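Local coordinates for hypothetical protein PH0250 (Pyrococcus horikoshii, PDB 2EKD) that is of unknown function but belongs to a KaiC-like family of the P-loop NTPase clan, so it may be related to nucleotide-binding proteins, at residues 16-21 with 148-153; 48-53 with 79-84; 73-78 with 85-90; 173-178 with 188-193. All coordinates share one frame; numbering follows the deposited sequence.

Contact 1 (16-21 with 148-153)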
loop_
_atom_site.group_PDB
_atom_site.type_symbol
_atom_site.label_atom_id
_atom_site.label_comp_id
_atom_site.label_asym_id
_atom_site.label_seq_id
_atom_site.Cartn_x
_atom_site.Cartn_y
_atom_site.Cartn_z
ATOM N N GLU F 16 -4.763 -18.447 32.121
ATOM C CA GLU F 16 -4.563 -17.318 31.217
ATOM C C GLU F 16 -3.621 -17.614 30.062
ATOM O O GLU F 16 -2.730 -18.461 30.154
ATOM C CB GLU F 16 -4.003 -16.093 31.947
ATOM C CG GLU F 16 -5.023 -15.247 32.688
ATOM C CD GLU F 16 -4.543 -13.815 32.912
ATOM O OE1 GLU F 16 -4.412 -13.058 31.919
ATOM O OE2 GLU F 16 -4.291 -13.444 34.076
ATOM N N THR F 17 -3.842 -16.906 28.964
ATOM C CA THR F 17 -2.969 -16.999 27.810
ATOM C C THR F 17 -2.470 -15.567 27.675
ATOM O O THR F 17 -3.247 -14.641 27.432
ATOM C CB THR F 17 -3.708 -17.434 26.540
ATOM O OG1 THR F 17 -4.134 -18.796 26.690
ATOM C CG2 THR F 17 -2.779 -17.336 25.332
ATOM N N VAL F 18 -1.170 -15.393 27.869
ATOM C CA VAL F 18 -0.554 -14.082 27.807
ATOM C C VAL F 18 0.279 -13.908 26.547
ATOM O O VAL F 18 1.200 -14.679 26.278
ATOM C CB VAL F 18 0.353 -13.851 29.038
ATOM C CG1 VAL F 18 0.789 -12.410 29.099
ATOM C CG2 VAL F 18 -0.383 -14.256 30.310
ATOM N N LEU F 19 -0.050 -12.888 25.771
ATOM C CA LEU F 19 0.692 -12.615 24.560
ATOM C C LEU F 19 1.827 -11.670 24.947
ATOM O O LEU F 19 1.591 -10.620 25.547
ATOM C CB LEU F 19 -0.229 -11.964 23.528
ATOM C CG LEU F 19 0.261 -11.871 22.081
ATOM C CD1 LEU F 19 0.620 -13.259 21.551
ATOM C CD2 LEU F 19 -0.835 -11.239 21.235
ATOM N N VAL F 20 3.055 -12.065 24.634
ATOM C CA VAL F 20 4.228 -11.249 24.923
ATOM C C VAL F 20 4.772 -10.742 23.585
ATOM O O VAL F 20 5.440 -11.480 22.850
ATOM C CB VAL F 20 5.326 -12.075 25.640
ATOM C CG1 VAL F 20 6.546 -11.198 25.923
ATOM C CG2 VAL F 20 4.772 -12.656 26.937
ATOM N N GLU F 21 4.467 -9.487 23.271
ATOM C CA GLU F 21 4.898 -8.881 22.022
ATOM C C GLU F 21 6.268 -8.231 22.143
ATOM O O GLU F 21 6.543 -7.483 23.085
ATOM C CB GLU F 21 3.853 -7.858 21.559
ATOM C CG GLU F 21 2.464 -8.461 21.461
ATOM C CD GLU F 21 1.396 -7.487 21.007
ATOM O OE1 GLU F 21 1.548 -6.264 21.200
ATOM O OE2 GLU F 21 0.379 -7.957 20.471
ATOM N N GLU F 148 -4.276 -25.870 34.106
ATOM C CA GLU F 148 -3.031 -26.576 34.378
ATOM C C GLU F 148 -1.820 -25.685 34.113
ATOM O O GLU F 148 -0.706 -26.023 34.513
ATOM C CB GLU F 148 -2.916 -27.854 33.543
ATOM C CG GLU F 148 -3.858 -27.929 32.367
ATOM C CD GLU F 148 -5.280 -28.253 32.781
ATOM O OE1 GLU F 148 -5.479 -29.301 33.430
ATOM O OE2 GLU F 148 -6.197 -27.468 32.456
ATOM N N ARG F 149 -2.025 -24.546 33.454
ATOM C CA ARG F 149 -0.899 -23.669 33.173
ATOM C C ARG F 149 -1.250 -22.211 32.905
ATOM O O ARG F 149 -2.419 -21.829 32.846
ATOM C CB ARG F 149 -0.120 -24.198 31.961
ATOM C CG ARG F 149 -0.596 -23.646 30.604
ATOM C CD ARG F 149 -2.010 -24.102 30.238
ATOM N NE ARG F 149 -2.471 -23.449 29.016
ATOM C CZ ARG F 149 -3.013 -22.235 28.965
ATOM N NH1 ARG F 149 -3.189 -21.532 30.077
ATOM N NH2 ARG F 149 -3.323 -21.696 27.792
ATOM N N ILE F 150 -0.198 -21.412 32.761
ATOM C CA ILE F 150 -0.285 -20.000 32.408
ATOM C C ILE F 150 0.674 -19.965 31.226
ATOM O O ILE F 150 1.875 -20.179 31.399
ATOM C CB ILE F 150 0.271 -19.052 33.499
ATOM C CG1 ILE F 150 -0.585 -19.123 34.767
ATOM C CG2 ILE F 150 0.259 -17.608 32.977
ATOM C CD1 ILE F 150 -0.269 -18.015 35.761
ATOM N N ALA F 151 0.141 -19.733 30.028
ATOM C CA ALA F 151 0.958 -19.698 28.821
ATOM C C ALA F 151 1.421 -18.284 28.460
ATOM O O ALA F 151 0.663 -17.316 28.564
ATOM C CB ALA F 151 0.183 -20.303 27.655
ATOM N N PHE F 152 2.678 -18.179 28.043
ATOM C CA PHE F 152 3.255 -16.906 27.635
ATOM C C PHE F 152 3.721 -17.069 26.191
ATOM O O PHE F 152 4.754 -17.686 25.944
ATOM C CB PHE F 152 4.460 -16.546 28.515
ATOM C CG PHE F 152 4.100 -16.155 29.926
ATOM C CD1 PHE F 152 3.706 -14.853 30.226
ATOM C CD2 PHE F 152 4.153 -17.088 30.954
ATOM C CE1 PHE F 152 3.370 -14.487 31.530
ATOM C CE2 PHE F 152 3.816 -16.732 32.261
ATOM C CZ PHE F 152 3.424 -15.429 32.549
ATOM N N TYR F 153 2.955 -16.542 25.241
ATOM C CA TYR F 153 3.334 -16.637 23.834
ATOM C C TYR F 153 4.221 -15.467 23.433
ATOM O O TYR F 153 3.746 -14.337 23.307
ATOM C CB TYR F 153 2.103 -16.645 22.929
ATOM C CG TYR F 153 1.311 -17.934 22.913
ATOM C CD1 TYR F 153 0.488 -18.295 23.985
ATOM C CD2 TYR F 153 1.354 -18.775 21.805
ATOM C CE1 TYR F 153 -0.274 -19.459 23.943
ATOM C CE2 TYR F 153 0.600 -19.940 21.751
ATOM C CZ TYR F 153 -0.212 -20.277 22.816
ATOM O OH TYR F 153 -0.953 -21.434 22.742
#
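Val18 and Phe152 meet side by side, both side chains pointing the same way from one face of the sheet, with Val18 CB 3.7 Å from Phe152 CD1. CG1 of Val18, anti to its backbone N (chi1 -170°), reaches CD1 and CE1 of the ring, while Val20 CG2 comes to the ring at its edge. Phe12 adds an edge-to-face ring contact to Phe152. On the other face Thr17 CG2 lies 3.6 Å from Tyr153 CE1, and Leu19 CD1 meets Tyr153 CB, the two side chains crossing at about a right angle. The strands 17-21 and 149-153 that carry these side chains run parallel, two central neighbours in a sheet whose order and buried position are consistent with the alpha/beta core of a P-loop NTPase-like fold. Thr17 pairs with Ala151, Val18 with Phe152 and Leu19 with Tyr153. Val18 N donates to Ala151 O at 2.7 Å, Val18 O receives Tyr153 N at 2.8 Å, and Val20 N donates to Tyr153 O. The Phe152 CA-H also points to Val18 O, 3.3 Å from CA. At the start of the strands Glu16 O takes Ala151 N at 3.1 Å and a weak, bent bond from Arg149 NH1. The guanidinium of Arg149 turns back over Ala151, whose CB sits against one of its faces, and carries NH2 to 3.2 Å from Thr17 OG1, which lies in the guanidinium plane. The Glu16 carboxylate turns away to Ser177 and Thr176.

Contact 2 (48-53 with 79-84)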
loop_
_atom_site.group_PDB
_atom_site.type_symbol
_atom_site.label_atom_id
_atom_site.label_comp_id
_atom_site.label_asym_id
_atom_site.label_seq_id
_atom_site.Cartn_x
_atom_site.Cartn_y
_atom_site.Cartn_z
ATOM N N ILE F 48 8.603 -23.994 19.048
ATOM C CA ILE F 48 8.179 -24.050 17.657
ATOM C C ILE F 48 9.329 -23.695 16.723
ATOM O O ILE F 48 9.954 -22.640 16.855
ATOM C CB ILE F 48 7.007 -23.081 17.377
ATOM C CG1 ILE F 48 5.828 -23.395 18.304
ATOM C CG2 ILE F 48 6.573 -23.206 15.929
ATOM C CD1 ILE F 48 4.736 -22.323 18.306
ATOM N N LEU F 49 9.602 -24.600 15.788
ATOM C CA LEU F 49 10.649 -24.419 14.790
ATOM C C LEU F 49 11.999 -23.943 15.317
ATOM O O LEU F 49 12.565 -22.972 14.819
ATOM C CB LEU F 49 10.139 -23.472 13.700
ATOM C CG LEU F 49 9.020 -24.103 12.859
ATOM C CD1 LEU F 49 8.309 -23.052 12.013
ATOM C CD2 LEU F 49 9.628 -25.204 11.980
ATOM N N ASP F 50 12.510 -24.644 16.325
ATOM C CA ASP F 50 13.811 -24.338 16.925
ATOM C C ASP F 50 14.029 -22.915 17.439
ATOM O O ASP F 50 15.169 -22.444 17.497
ATOM C CB ASP F 50 14.943 -24.675 15.944
ATOM C CG ASP F 50 14.978 -26.149 15.571
ATOM O OD1 ASP F 50 14.681 -27.000 16.441
ATOM O OD2 ASP F 50 15.316 -26.456 14.408
ATOM N N THR F 51 12.954 -22.233 17.829
ATOM C CA THR F 51 13.094 -20.880 18.344
ATOM C C THR F 51 13.780 -20.888 19.716
ATOM O O THR F 51 14.497 -19.949 20.063
ATOM C CB THR F 51 11.716 -20.185 18.443
ATOM O OG1 THR F 51 11.095 -20.197 17.150
ATOM C CG2 THR F 51 11.867 -18.739 18.918
ATOM N N TYR F 52 13.579 -21.955 20.486
ATOM C CA TYR F 52 14.198 -22.051 21.804
ATOM C C TYR F 52 15.718 -22.063 21.647
ATOM O O TYR F 52 16.437 -21.389 22.387
ATOM C CB TYR F 52 13.708 -23.307 22.530
ATOM C CG TYR F 52 14.077 -23.360 24.000
ATOM C CD1 TYR F 52 14.088 -22.202 24.778
ATOM C CD2 TYR F 52 14.353 -24.579 24.628
ATOM C CE1 TYR F 52 14.357 -22.255 26.144
ATOM C CE2 TYR F 52 14.625 -24.645 25.997
ATOM C CZ TYR F 52 14.620 -23.477 26.749
ATOM O OH TYR F 52 14.841 -23.533 28.105
ATOM N N TYR F 53 16.204 -22.813 20.663
ATOM C CA TYR F 53 17.636 -22.867 20.389
ATOM C C TYR F 53 18.185 -21.453 20.134
ATOM O O TYR F 53 19.263 -21.105 20.620
ATOM C CB TYR F 53 17.913 -23.752 19.165
ATOM C CG TYR F 53 19.337 -23.650 18.655
ATOM C CD1 TYR F 53 20.392 -24.267 19.332
ATOM C CD2 TYR F 53 19.639 -22.885 17.524
ATOM C CE1 TYR F 53 21.712 -24.122 18.899
ATOM C CE2 TYR F 53 20.956 -22.733 17.084
ATOM C CZ TYR F 53 21.986 -23.348 17.779
ATOM O OH TYR F 53 23.293 -23.144 17.383
ATOM N N GLY F 79 11.330 -28.481 14.065
ATOM C CA GLY F 79 12.663 -28.173 14.547
ATOM C C GLY F 79 13.658 -29.314 14.459
ATOM O O GLY F 79 13.284 -30.474 14.303
ATOM N N THR F 80 14.935 -28.964 14.584
ATOM C CA THR F 80 16.048 -29.907 14.509
ATOM C C THR F 80 16.998 -29.779 15.704
ATOM O O THR F 80 17.732 -30.716 16.029
ATOM C CB THR F 80 16.846 -29.673 13.194
ATOM O OG1 THR F 80 16.211 -30.385 12.125
ATOM C CG2 THR F 80 18.300 -30.117 13.334
ATOM N N LYS F 81 16.985 -28.616 16.350
ATOM C CA LYS F 81 17.860 -28.367 17.489
ATOM C C LYS F 81 17.240 -28.701 18.838
ATOM O O LYS F 81 16.300 -28.042 19.290
ATOM C CB LYS F 81 18.322 -26.908 17.498
ATOM C CG LYS F 81 19.364 -26.569 16.451
ATOM C CD LYS F 81 18.770 -26.449 15.068
ATOM C CE LYS F 81 19.853 -26.125 14.055
ATOM N NZ LYS F 81 20.679 -24.964 14.495
ATOM N N ASP F 82 17.793 -29.720 19.483
ATOM C CA ASP F 82 17.320 -30.165 20.784
ATOM C C ASP F 82 17.956 -29.409 21.949
ATOM O O ASP F 82 19.155 -29.541 22.213
ATOM C CB ASP F 82 17.593 -31.661 20.945
ATOM C CG ASP F 82 16.446 -32.519 20.463
ATOM O OD1 ASP F 82 15.756 -32.120 19.501
ATOM O OD2 ASP F 82 16.240 -33.606 21.043
ATOM N N ILE F 83 17.144 -28.614 22.640
ATOM C CA ILE F 83 17.594 -27.859 23.805
ATOM C C ILE F 83 16.607 -28.160 24.926
ATOM O O ILE F 83 15.393 -28.069 24.732
ATOM C CB ILE F 83 17.602 -26.341 23.541
ATOM C CG1 ILE F 83 18.604 -26.007 22.430
ATOM C CG2 ILE F 83 17.964 -25.593 24.824
ATOM C CD1 ILE F 83 20.058 -26.300 22.795
ATOM N N GLY F 84 17.131 -28.531 26.091
ATOM C CA GLY F 84 16.276 -28.855 27.218
ATOM C C GLY F 84 15.873 -30.318 27.204
ATOM O O GLY F 84 16.324 -31.076 26.354
#
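Asp50 supplies the polar part of this contact. It sits in the type I' turn from Ile48 to Thr51, which leads from strand 44-48 into helix 51-61, at the N-cap position but with no capping bond from its side chain; 79-84 is the loop joining strands 73-77 and 85-90. The carboxylate, its CG anti to the carbonyl carbon (chi1 -61°), receives two successive backbone N-H groups. Thr80 N donates to the syn lone pair of OD2 at an unusually short 2.5 Å, a length that is doubtful, and Lys81 N to OD1 at 2.8 Å from well above the carboxylate plane. Gly79 CA lies 3.0 Å from Asp50 OD1, where a CB would clash. The cationic and aromatic part belongs to Lys81 and Tyr53. Lys81 CG sits over one face of the Tyr53 ring, 3.8 Å from its centroid, in a CH-pi contact; a bend at chi4 (-51°) sets NZ 4.0 Å from the centroid, an off-centre cation-pi contact. NZ also bonds Asn142 of a third subunit. Apolar packing is left to Ile83: CG1 meets the Tyr53 ring edge, 4.0 Å from CD1, and CG2 lies 3.7 Å from Tyr52 CE2. The Tyr52 hydroxyl bonds Leu69 O. Asp50 OD1 has a further salt bridge to Lys76 of strand 73-77; that positive charge would probably help to keep Asp50 ionised and a strong acceptor for both loop amides.

Contact 3 (73-78 with 85-90)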
loop_
_atom_site.group_PDB
_atom_site.type_symbol
_atom_site.label_atom_id
_atom_site.label_comp_id
_atom_site.label_asym_id
_atom_site.label_seq_id
_atom_site.Cartn_x
_atom_site.Cartn_y
_atom_site.Cartn_z
ATOM N N GLN F 73 11.577 -28.894 30.914
ATOM C CA GLN F 73 10.940 -29.819 29.988
ATOM C C GLN F 73 10.506 -29.054 28.736
ATOM O O GLN F 73 10.077 -27.902 28.813
ATOM C CB GLN F 73 9.737 -30.491 30.655
ATOM C CG GLN F 73 10.072 -31.130 32.008
ATOM C CD GLN F 73 8.898 -31.875 32.612
ATOM O OE1 GLN F 73 8.684 -33.055 32.328
ATOM N NE2 GLN F 73 8.118 -31.186 33.434
ATOM N N VAL F 74 10.617 -29.705 27.584
ATOM C CA VAL F 74 10.279 -29.077 26.318
ATOM C C VAL F 74 9.430 -29.937 25.386
ATOM O O VAL F 74 9.645 -31.141 25.261
ATOM C CB VAL F 74 11.576 -28.678 25.560
ATOM C CG1 VAL F 74 11.237 -28.108 24.188
ATOM C CG2 VAL F 74 12.369 -27.666 26.377
ATOM N N ILE F 75 8.457 -29.301 24.745
ATOM C CA ILE F 75 7.596 -29.964 23.775
ATOM C C ILE F 75 7.941 -29.298 22.447
ATOM O O ILE F 75 7.599 -28.133 22.217
ATOM C CB ILE F 75 6.102 -29.738 24.068
ATOM C CG1 ILE F 75 5.727 -30.384 25.403
ATOM C CG2 ILE F 75 5.255 -30.330 22.935
ATOM C CD1 ILE F 75 4.259 -30.248 25.753
ATOM N N LYS F 76 8.640 -30.029 21.585
ATOM C CA LYS F 76 9.050 -29.491 20.297
ATOM C C LYS F 76 7.968 -29.602 19.240
ATOM O O LYS F 76 7.301 -30.622 19.128
ATOM C CB LYS F 76 10.331 -30.187 19.809
ATOM C CG LYS F 76 11.568 -29.846 20.635
ATOM C CD LYS F 76 12.850 -30.438 20.039
ATOM C CE LYS F 76 13.202 -29.838 18.675
ATOM N NZ LYS F 76 13.639 -28.409 18.762
HETATM N N MSE F 77 7.795 -28.529 18.479
HETATM C CA MSE F 77 6.811 -28.487 17.403
HETATM C C MSE F 77 7.634 -28.193 16.146
HETATM O O MSE F 77 7.817 -27.042 15.748
HETATM C CB MSE F 77 5.774 -27.393 17.694
HETATM C CG MSE F 77 5.217 -27.491 19.129
HETATM SE SE MSE F 77 3.920 -26.315 19.573
HETATM C CE MSE F 77 3.250 -27.082 21.049
ATOM N N GLY F 78 8.147 -29.261 15.543
ATOM C CA GLY F 78 8.999 -29.126 14.377
ATOM C C GLY F 78 10.383 -28.834 14.927
ATOM O O GLY F 78 10.593 -28.928 16.138
ATOM N N ARG F 85 15.024 -30.716 28.146
ATOM C CA ARG F 85 14.565 -32.099 28.232
ATOM C C ARG F 85 13.328 -32.282 27.368
ATOM O O ARG F 85 12.217 -31.959 27.788
ATOM C CB ARG F 85 14.232 -32.460 29.684
ATOM C CG ARG F 85 15.401 -32.333 30.643
ATOM C CD ARG F 85 14.965 -32.589 32.081
ATOM N NE ARG F 85 16.047 -32.356 33.033
ATOM C CZ ARG F 85 15.907 -32.415 34.351
ATOM N NH1 ARG F 85 14.725 -32.700 34.882
ATOM N NH2 ARG F 85 16.949 -32.189 35.142
ATOM N N VAL F 86 13.520 -32.802 26.161
ATOM C CA VAL F 86 12.379 -33.004 25.271
ATOM C C VAL F 86 11.479 -34.150 25.748
ATOM O O VAL F 86 11.884 -35.300 25.846
ATOM C CB VAL F 86 12.920 -33.327 23.879
ATOM C CG1 VAL F 86 11.766 -33.630 22.925
ATOM C CG2 VAL F 86 13.718 -32.151 23.345
ATOM N N ILE F 87 10.225 -33.796 26.088
ATOM C CA ILE F 87 9.288 -34.827 26.524
ATOM C C ILE F 87 8.302 -35.207 25.419
ATOM O O ILE F 87 7.444 -36.065 25.575
ATOM C CB ILE F 87 8.522 -34.312 27.745
ATOM C CG1 ILE F 87 7.772 -33.024 27.395
ATOM C CG2 ILE F 87 9.507 -33.991 28.884
ATOM C CD1 ILE F 87 6.675 -32.696 28.410
ATOM N N GLY F 88 8.418 -34.507 24.275
ATOM C CA GLY F 88 7.500 -34.788 23.176
ATOM C C GLY F 88 7.878 -34.019 21.909
ATOM O O GLY F 88 8.503 -32.968 21.953
ATOM N N ARG F 89 7.465 -34.581 20.779
ATOM C CA ARG F 89 7.706 -33.978 19.476
ATOM C C ARG F 89 6.387 -33.996 18.714
ATOM O O ARG F 89 5.784 -35.051 18.524
ATOM C CB ARG F 89 8.774 -34.767 18.711
ATOM C CG ARG F 89 10.135 -34.780 19.392
ATOM C CD ARG F 89 11.222 -35.380 18.497
ATOM N NE ARG F 89 12.561 -35.126 19.031
ATOM C CZ ARG F 89 13.023 -35.631 20.170
ATOM N NH1 ARG F 89 12.255 -36.428 20.904
ATOM N NH2 ARG F 89 14.250 -35.336 20.581
ATOM N N LEU F 90 5.928 -32.824 18.298
ATOM C CA LEU F 90 4.674 -32.725 17.569
ATOM C C LEU F 90 4.899 -32.353 16.113
ATOM O O LEU F 90 5.810 -31.589 15.785
ATOM C CB LEU F 90 3.762 -31.690 18.222
ATOM C CG LEU F 90 3.184 -32.020 19.596
ATOM C CD1 LEU F 90 2.490 -30.788 20.147
ATOM C CD2 LEU F 90 2.209 -33.192 19.485
#
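Strands 73-77 and 85-90 are parallel neighbours at one end of the sheet, with 85-90 outermost within the chain, and side chains from Ile75, Met77 and Leu90 pack on one face of them. Leu90 CD1 touches Ile75 CG2 at 4.0 Å and the terminal CE of selenomethionine Met77 at 3.9 Å; the Met77 and Leu90 side chains lie side by side, pointing the same way. Helix 99-105 covers this face, with Ile105 on Ile75 and Leu90. Ile87 instead lies toward 73-78. It has CG1 in the crowded position between backbone N and carbonyl carbon (chi1 59°), and from there it meets Ile75 CG1 at 3.9 Å and Val74 O at 3.4 Å, while CG2 reaches Gln73 OE1. An alanine in place of Ile87 would probably leave Ile75 CG1 and the Gln73 side chain without their apolar neighbour and open a gap between them. A short link without helix or strand connects the two strands, and they form the edge of a parallel alpha/beta sheet, consistent with a P-loop NTPase-like fold. Their axes are turned by 47°, and the backbone bonds are Val74 N to Arg85 O, Ile87 N to Val74 O at 2.8 Å, Lys76 N to Gly88 O, and Leu90 N to Lys76 O at 2.7 Å; Gly78 N to Leu90 O is weak. On the opposite face Lys76 CD rests 3.8 Å from Val86 CG2, and the bent end of its chain carries NZ to Asp47 and Lys81 O. Val86 CG1 also lies over one face of the Arg89 guanidinium, which pairs with Asp82.

Contact 4 (173-178 with 188-193)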
loop_
_atom_site.group_PDB
_atom_site.type_symbol
_atom_site.label_atom_id
_atom_site.label_comp_id
_atom_site.label_asym_id
_atom_site.label_seq_id
_atom_site.Cartn_x
_atom_site.Cartn_y
_atom_site.Cartn_z
ATOM N N GLU F 173 -7.108 -10.546 20.398
ATOM C CA GLU F 173 -8.480 -10.712 20.859
ATOM C C GLU F 173 -8.693 -11.974 21.709
ATOM O O GLU F 173 -9.329 -11.918 22.760
ATOM C CB GLU F 173 -9.438 -10.759 19.660
ATOM C CG GLU F 173 -10.912 -10.781 20.055
ATOM C CD GLU F 173 -11.864 -10.939 18.869
ATOM O OE1 GLU F 173 -11.628 -10.328 17.799
ATOM O OE2 GLU F 173 -12.870 -11.665 19.019
ATOM N N VAL F 174 -8.158 -13.106 21.254
ATOM C CA VAL F 174 -8.346 -14.369 21.956
ATOM C C VAL F 174 -7.565 -14.570 23.243
ATOM O O VAL F 174 -7.943 -15.406 24.066
ATOM C CB VAL F 174 -8.069 -15.569 21.026
ATOM C CG1 VAL F 174 -8.966 -15.483 19.793
ATOM C CG2 VAL F 174 -6.603 -15.598 20.632
ATOM N N VAL F 175 -6.478 -13.825 23.432
ATOM C CA VAL F 175 -5.703 -13.982 24.653
ATOM C C VAL F 175 -6.330 -13.195 25.806
ATOM O O VAL F 175 -7.144 -12.296 25.576
ATOM C CB VAL F 175 -4.225 -13.544 24.449
ATOM C CG1 VAL F 175 -3.599 -14.370 23.322
ATOM C CG2 VAL F 175 -4.142 -12.047 24.146
ATOM N N THR F 176 -5.958 -13.538 27.038
ATOM C CA THR F 176 -6.494 -12.866 28.224
ATOM C C THR F 176 -5.665 -11.661 28.680
ATOM O O THR F 176 -6.186 -10.759 29.333
ATOM C CB THR F 176 -6.637 -13.849 29.416
ATOM O OG1 THR F 176 -5.396 -14.536 29.625
ATOM C CG2 THR F 176 -7.736 -14.863 29.141
ATOM N N SER F 177 -4.376 -11.656 28.356
ATOM C CA SER F 177 -3.508 -10.541 28.723
ATOM C C SER F 177 -2.487 -10.297 27.624
ATOM O O SER F 177 -2.063 -11.230 26.929
ATOM C CB SER F 177 -2.763 -10.811 30.039
ATOM O OG SER F 177 -3.550 -10.488 31.175
ATOM N N ILE F 178 -2.102 -9.039 27.462
ATOM C CA ILE F 178 -1.113 -8.682 26.456
ATOM C C ILE F 178 -0.026 -7.822 27.074
ATOM O O ILE F 178 -0.315 -6.826 27.735
ATOM C CB ILE F 178 -1.736 -7.896 25.283
ATOM C CG1 ILE F 178 -2.796 -8.757 24.584
ATOM C CG2 ILE F 178 -0.636 -7.474 24.310
ATOM C CD1 ILE F 178 -3.580 -8.026 23.499
ATOM N N ILE F 188 1.508 -3.189 29.861
ATOM C CA ILE F 188 0.406 -4.127 30.000
ATOM C C ILE F 188 -0.743 -3.548 29.189
ATOM O O ILE F 188 -1.549 -2.783 29.706
ATOM C CB ILE F 188 -0.013 -4.269 31.468
ATOM C CG1 ILE F 188 1.182 -4.794 32.280
ATOM C CG2 ILE F 188 -1.214 -5.209 31.584
ATOM C CD1 ILE F 188 0.957 -4.881 33.766
ATOM N N LYS F 189 -0.791 -3.901 27.907
ATOM C CA LYS F 189 -1.830 -3.419 27.002
ATOM C C LYS F 189 -3.217 -3.953 27.339
ATOM O O LYS F 189 -4.219 -3.301 27.061
ATOM C CB LYS F 189 -1.501 -3.806 25.553
ATOM C CG LYS F 189 -0.373 -3.018 24.921
ATOM C CD LYS F 189 0.057 -3.630 23.583
ATOM C CE LYS F 189 -1.093 -3.697 22.589
ATOM N NZ LYS F 189 -0.675 -4.262 21.272
ATOM N N LYS F 190 -3.274 -5.154 27.903
ATOM C CA LYS F 190 -4.557 -5.756 28.252
ATOM C C LYS F 190 -4.387 -6.661 29.456
ATOM O O LYS F 190 -3.323 -7.255 29.659
ATOM C CB LYS F 190 -5.131 -6.563 27.070
ATOM C CG LYS F 190 -6.563 -7.038 27.316
ATOM C CD LYS F 190 -7.259 -7.620 26.079
ATOM C CE LYS F 190 -6.787 -9.025 25.749
ATOM N NZ LYS F 190 -7.706 -9.705 24.781
ATOM N N SER F 191 -5.435 -6.761 30.264
ATOM C CA SER F 191 -5.357 -7.611 31.444
ATOM C C SER F 191 -6.744 -7.939 32.007
ATOM O O SER F 191 -7.722 -7.235 31.790
ATOM C CB SER F 191 -4.528 -6.887 32.504
ATOM O OG SER F 191 -4.484 -7.678 33.692
ATOM N N ILE F 192 -6.818 -9.082 32.715
ATOM C CA ILE F 192 -8.054 -9.426 33.409
ATOM C C ILE F 192 -8.252 -8.527 34.631
ATOM O O ILE F 192 -9.359 -8.248 35.080
ATOM C CB ILE F 192 -7.945 -10.878 33.867
ATOM C CG1 ILE F 192 -8.109 -11.834 32.684
ATOM C CG2 ILE F 192 -9.066 -11.188 34.878
ATOM C CD1 ILE F 192 -7.864 -13.290 33.087
ATOM N N LYS F 193 -7.105 -8.106 35.198
ATOM C CA LYS F 193 -7.128 -7.249 36.377
ATOM C C LYS F 193 -7.039 -5.773 35.986
ATOM O O LYS F 193 -5.968 -5.230 35.747
ATOM C CB LYS F 193 -5.938 -7.642 37.261
ATOM C CG LYS F 193 -5.918 -9.148 37.530
ATOM C CD LYS F 193 -4.728 -9.600 38.380
ATOM C CE LYS F 193 -4.690 -11.121 38.549
ATOM N NZ LYS F 193 -3.598 -11.504 39.446
HETATM O O HOH W 1 -10.562 -9.778 24.006
#
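A classic beta bulge marks the hairpin of strands 177-182 and 185-190: Lys189 and Lys190 both face Ile178. Ile178 N donates to Lys190 O at 3.1 Å, and Ile178 O receives weak bonds from both Lys189 N and Lys190 N. The Ile178 side chain lies between the two lysines, its CG2 4.0 Å from Lys189 CB and its CD1 4.0 Å from Lys190 CE. Lys189 sends its NZ to Glu172 and Glu21. Lys190 CG is anti to the backbone N (chi1 -171°), and the chain, bent at chi3, reaches past Ile178 to the end of helix 165-174. There NZ donates to Val175 O at 2.8 Å, and a water 3.0 Å from Lys190 NZ bridges it to Glu173 O. NZ also bonds Glu172 O and Gly24 O of a second subunit. An alanine at Lys190 would probably leave Val175 O without this donor and remove a link between the helix end, the strand and the second subunit. At the start of strand 177-182, Ser177 OG, whose bond goes to Glu16, lies 3.4 Å from Ser191 CA, while Ile192 CD1 packs at 3.9 Å against Thr176 CB. Ser191 OG accepts Lys193 N in an ST turn just after strand 185-190. With several carbonyl oxygens and a water gathered round one ammonium, the negative ends of those C=O groups would probably stabilise the charge of Lys190 in this buried setting, though its nearest partners are neutral.

Overall arrangement
From the N terminus, strand 17-22 is the first partner of contact 1, which closes only when strand 149-156 arrives, making a long loop inside which contacts 2 and 3 are nested. Contact 2 closes at 79-84 the loop begun at 48-53, and contact 3 closes the short one from 73-78 to 85-90; the two cross along the chain, since their segments alternate, and they touch. Contact 4 follows in series, closing a hairpin from 173-178 to 188-193, and touches contact 1 where strands 17-22 and 177-182 are neighbours. Contacts 3 and 4 lie on opposite sides of the chain's centre, their centres about 27 Å apart, joined through the one sheet in which contact 1 pairs two central strands.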